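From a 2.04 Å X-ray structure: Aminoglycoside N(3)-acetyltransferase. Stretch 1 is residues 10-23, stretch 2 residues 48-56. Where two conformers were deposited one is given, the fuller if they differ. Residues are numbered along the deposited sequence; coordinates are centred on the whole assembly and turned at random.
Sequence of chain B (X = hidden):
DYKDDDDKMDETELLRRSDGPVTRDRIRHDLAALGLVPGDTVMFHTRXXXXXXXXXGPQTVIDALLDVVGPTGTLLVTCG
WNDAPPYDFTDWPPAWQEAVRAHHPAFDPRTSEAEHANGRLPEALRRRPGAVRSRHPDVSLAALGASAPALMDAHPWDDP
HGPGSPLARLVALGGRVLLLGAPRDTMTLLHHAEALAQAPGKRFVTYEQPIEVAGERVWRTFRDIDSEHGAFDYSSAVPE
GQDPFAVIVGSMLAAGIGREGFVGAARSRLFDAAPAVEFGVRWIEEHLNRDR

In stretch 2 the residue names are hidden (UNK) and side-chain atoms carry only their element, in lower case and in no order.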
# COMPACT_ATOMS: atom_id res chain seq x y z
N ASP B 10 9.29 -16.39 0.02
CA ASP B 10 9.80 -15.05 0.24
C ASP B 10 10.28 -14.93 1.67
O ASP B 10 11.33 -14.33 1.93
CB ASP B 10 8.71 -14.01 -0.03
CG ASP B 10 9.28 -12.64 -0.36
OD1 ASP B 10 10.44 -12.57 -0.81
OD2 ASP B 10 8.56 -11.64 -0.18
N GLU B 11 9.53 -15.51 2.60
CA GLU B 11 9.96 -15.49 4.00
C GLU B 11 11.26 -16.28 4.19
O GLU B 11 12.16 -15.81 4.88
CB GLU B 11 8.87 -16.04 4.91
CG GLU B 11 7.74 -15.03 5.18
CD GLU B 11 6.49 -15.68 5.72
OE1 GLU B 11 6.49 -16.92 5.94
OE2 GLU B 11 5.48 -14.96 5.88
N THR B 12 11.37 -17.45 3.56
CA THR B 12 12.59 -18.26 3.68
C THR B 12 13.81 -17.52 3.18
O THR B 12 14.87 -17.52 3.82
CB THR B 12 12.42 -19.56 2.91
OG1 THR B 12 11.33 -20.29 3.46
CG2 THR B 12 13.69 -20.41 3.00
N GLU B 13 13.69 -16.85 2.03
CA GLU B 13 14.84 -16.14 1.48
C GLU B 13 15.23 -14.94 2.33
O GLU B 13 16.42 -14.66 2.49
CB GLU B 13 14.56 -15.68 0.05
CG GLU B 13 15.81 -15.10 -0.59
CD GLU B 13 16.08 -15.67 -1.96
OE1 GLU B 13 15.84 -14.96 -2.96
OE2 GLU B 13 16.48 -16.84 -2.02
N LEU B 14 14.25 -14.22 2.87
CA LEU B 14 14.59 -13.08 3.71
C LEU B 14 15.21 -13.52 5.03
O LEU B 14 16.16 -12.89 5.51
CB LEU B 14 13.36 -12.20 3.94
CG LEU B 14 12.80 -11.50 2.69
CD1 LEU B 14 11.52 -10.73 2.99
CD2 LEU B 14 13.84 -10.59 2.09
N LEU B 15 14.68 -14.58 5.64
CA LEU B 15 15.28 -15.11 6.87
C LEU B 15 16.73 -15.52 6.62
O LEU B 15 17.63 -15.18 7.39
CB LEU B 15 14.47 -16.29 7.38
CG LEU B 15 13.12 -15.93 8.05
CD1 LEU B 15 12.28 -17.20 8.19
CD2 LEU B 15 13.35 -15.24 9.38
N ARG B 16 16.98 -16.21 5.51
CA ARG B 16 18.34 -16.61 5.17
C ARG B 16 19.24 -15.40 5.02
O ARG B 16 20.34 -15.37 5.57
CB ARG B 16 18.34 -17.45 3.89
CG ARG B 16 19.71 -17.99 3.51
CD ARG B 16 19.67 -18.70 2.15
NE ARG B 16 18.75 -19.83 2.13
CZ ARG B 16 17.72 -19.96 1.29
NH1 ARG B 16 17.45 -19.01 0.39
NH2 ARG B 16 16.94 -21.04 1.35
N ARG B 17 18.73 -14.35 4.35
CA ARG B 17 19.54 -13.18 4.04
C ARG B 17 20.04 -12.49 5.31
O ARG B 17 21.19 -12.05 5.36
CB ARG B 17 18.71 -12.19 3.22
CG ARG B 17 19.38 -10.88 3.01
CD ARG B 17 18.63 -9.95 2.04
NE ARG B 17 19.37 -8.69 1.88
CZ ARG B 17 20.31 -8.50 0.94
NH1 ARG B 17 20.62 -9.45 0.07
NH2 ARG B 17 20.94 -7.33 0.86
N SER B 18 19.19 -12.34 6.32
CA SER B 18 19.60 -11.69 7.56
C SER B 18 20.00 -12.67 8.66
O SER B 18 20.23 -12.24 9.80
CB SER B 18 18.50 -10.75 8.06
OG SER B 18 17.24 -11.38 8.07
N ASP B 19 20.06 -13.96 8.36
CA ASP B 19 20.32 -15.00 9.36
C ASP B 19 19.35 -14.92 10.54
O ASP B 19 19.72 -15.00 11.70
CB ASP B 19 21.77 -14.94 9.85
CG ASP B 19 22.22 -16.27 10.43
OD1 ASP B 19 21.89 -17.34 9.84
OD2 ASP B 19 22.90 -16.24 11.47
N GLY B 20 18.07 -14.76 10.21
CA GLY B 20 17.05 -14.76 11.22
C GLY B 20 16.35 -13.43 11.24
O GLY B 20 16.75 -12.48 10.55
N PRO B 21 15.29 -13.34 12.05
CA PRO B 21 14.50 -12.09 12.14
C PRO B 21 15.35 -10.89 12.52
O PRO B 21 16.28 -10.97 13.33
CB PRO B 21 13.48 -12.39 13.25
CG PRO B 21 13.46 -13.92 13.38
CD PRO B 21 14.86 -14.36 13.02
N VAL B 22 15.00 -9.75 11.95
CA VAL B 22 15.62 -8.47 12.27
C VAL B 22 14.62 -7.70 13.12
O VAL B 22 13.48 -7.48 12.69
CB VAL B 22 15.98 -7.70 10.99
CG1 VAL B 22 16.53 -6.37 11.35
CG2 VAL B 22 17.03 -8.51 10.12
N THR B 23 15.02 -7.33 14.33
CA THR B 23 14.07 -6.72 15.26
C THR B 23 14.25 -5.21 15.36
O THR B 23 15.27 -4.64 14.94
CB THR B 23 14.24 -7.32 16.63
OG1 THR B 23 15.53 -6.91 17.14
CG2 THR B 23 14.14 -8.84 16.54
N UNK B 48 13.15 -2.41 1.63
CA UNK B 48 12.87 -3.15 2.85
C UNK B 48 13.43 -4.57 2.81
O UNK B 48 13.99 -5.04 3.80
c UNK B 48 11.38 -3.44 5.65
c UNK B 48 11.36 -3.16 3.11
c UNK B 48 9.28 -3.92 4.31
c UNK B 48 10.83 -3.97 4.29
N UNK B 49 13.28 -5.28 1.70
CA UNK B 49 13.77 -6.66 1.65
C UNK B 49 15.29 -6.74 1.77
O UNK B 49 15.82 -7.80 2.14
o UNK B 49 11.92 -7.40 0.33
c UNK B 49 13.33 -7.34 0.36
N UNK B 50 16.01 -5.68 1.41
CA UNK B 50 17.47 -5.69 1.54
C UNK B 50 17.88 -5.83 3.00
O UNK B 50 18.94 -6.39 3.29
c UNK B 50 18.07 -4.39 0.97
N UNK B 51 17.07 -5.32 3.93
CA UNK B 51 17.36 -5.47 5.35
C UNK B 51 17.32 -6.94 5.76
O UNK B 51 18.11 -7.38 6.60
c UNK B 51 16.38 -4.63 6.19
c UNK B 51 16.65 -4.77 7.70
c UNK B 51 16.48 -3.16 5.80
c UNK B 51 15.39 -2.22 6.49
N UNK B 52 16.41 -7.71 5.17
CA UNK B 52 16.19 -9.09 5.55
C UNK B 52 14.75 -9.28 6.00
O UNK B 52 13.87 -8.49 5.62
N UNK B 53 14.54 -10.27 6.86
CA UNK B 53 13.19 -10.53 7.37
C UNK B 53 12.96 -9.60 8.56
O UNK B 53 13.52 -9.81 9.64
o UNK B 53 7.74 -12.43 10.04
c UNK B 53 10.50 -12.31 7.50
c UNK B 53 11.39 -12.13 9.70
c UNK B 53 9.01 -12.36 9.43
c UNK B 53 9.19 -12.41 8.05
c UNK B 53 11.61 -12.18 8.33
c UNK B 53 10.11 -12.22 10.25
c UNK B 53 13.00 -12.00 7.76
N UNK B 54 12.18 -8.54 8.37
CA UNK B 54 11.98 -7.56 9.43
C UNK B 54 10.71 -7.93 10.19
O UNK B 54 9.61 -7.94 9.61
c UNK B 54 11.91 -6.13 8.88
c UNK B 54 13.26 -5.71 8.30
c UNK B 54 11.52 -5.15 10.04
N UNK B 55 10.86 -8.25 11.47
CA UNK B 55 9.75 -8.71 12.31
C UNK B 55 8.81 -7.53 12.55
O UNK B 55 9.10 -6.65 13.36
o UNK B 55 9.27 -9.58 14.55
c UNK B 55 10.30 -9.25 13.63
N UNK B 56 7.68 -7.51 11.85
CA UNK B 56 6.73 -6.42 11.98
C UNK B 56 6.71 -5.47 10.80
O UNK B 56 5.92 -4.51 10.82
O HOH W 1 11.32 -9.46 -1.64

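Position 48 carries four side-chain carbons, forked at the second. None comes within contact distance of stretch 1. This is leucine, L48.

Position 49 has one carbon and then one oxygen. Its CB lies 3.7 Å from L14 CD2, and its backbone O lies 3.4 Å from the same L14 CD2. One carbon bearing a single oxygen is serine, S49. A water bridges the stretches here, 2.9 Å from S49 OG and weakly bonded to D10 OD1 at 3.3 Å.

Position 50 has a single side-chain carbon, so it is alanine, A50. Its main contact is through the backbone. R17 NE donates to A50 O at 2.7 Å, nearly straight at 167°. R17 NH2 adds a weak bond to A50 O at 3.3 Å. The oxygen sits at the edge of the guanidinium, near its plane, where the N-H groups point.

Position 51 has four carbons, forked at the first, with one arm two carbons long. That is isoleucine, I51. CA-to-CB points away from stretch 1, yet I51 CG2 still reaches V22 CG1 at 4.0 Å.

Position 52 has no side-chain atoms and is glycine, G52. Its phi is positive, 121°, as the chain leaves the short helix. A CB here would fall 2.3 Å from S18 CB, a clash, and would also jam against the preceding carbonyl oxygen.

Position 53 has one carbon, then a six-carbon ring bearing one oxygen: tyrosine, Y53. It has the largest area covered by stretch 1. Y53 CB packs 3.6 Å from L15 CD2 and 3.8 Å from L14 CB. P21 CB lies 4.1 Å from Y53 CD2, and E11 CG lies 4.1 Å from Y53 CE1. Y53 N donates to S18 OG at 3.2 Å.

Position 54 has one carbon carrying two more, the pattern of valine, V54. V54 CG2 lies 4.3 Å from V22 CB.

Position 55 has one carbon and one oxygen: serine again, S55. CA-to-CB points toward stretch 1. S55 N donates to V22 O at 3.0 Å.

Position 56 has no side-chain atoms. It is glycine, G56, with phi 106° and no contact with stretch 1.

The contact works in two parts. Along the helix, R17 and S18 hold backbone atoms of stretch 2, while L14 and L15 pack on Y53. Beyond the helix, V22 bridges V54 backbone to backbone. V22 N donates to Y53 O at 2.7 Å, and the bond from S55 N to V22 O completes this single bridge.

Stretch 2 (48-56) LSAIGYVSG
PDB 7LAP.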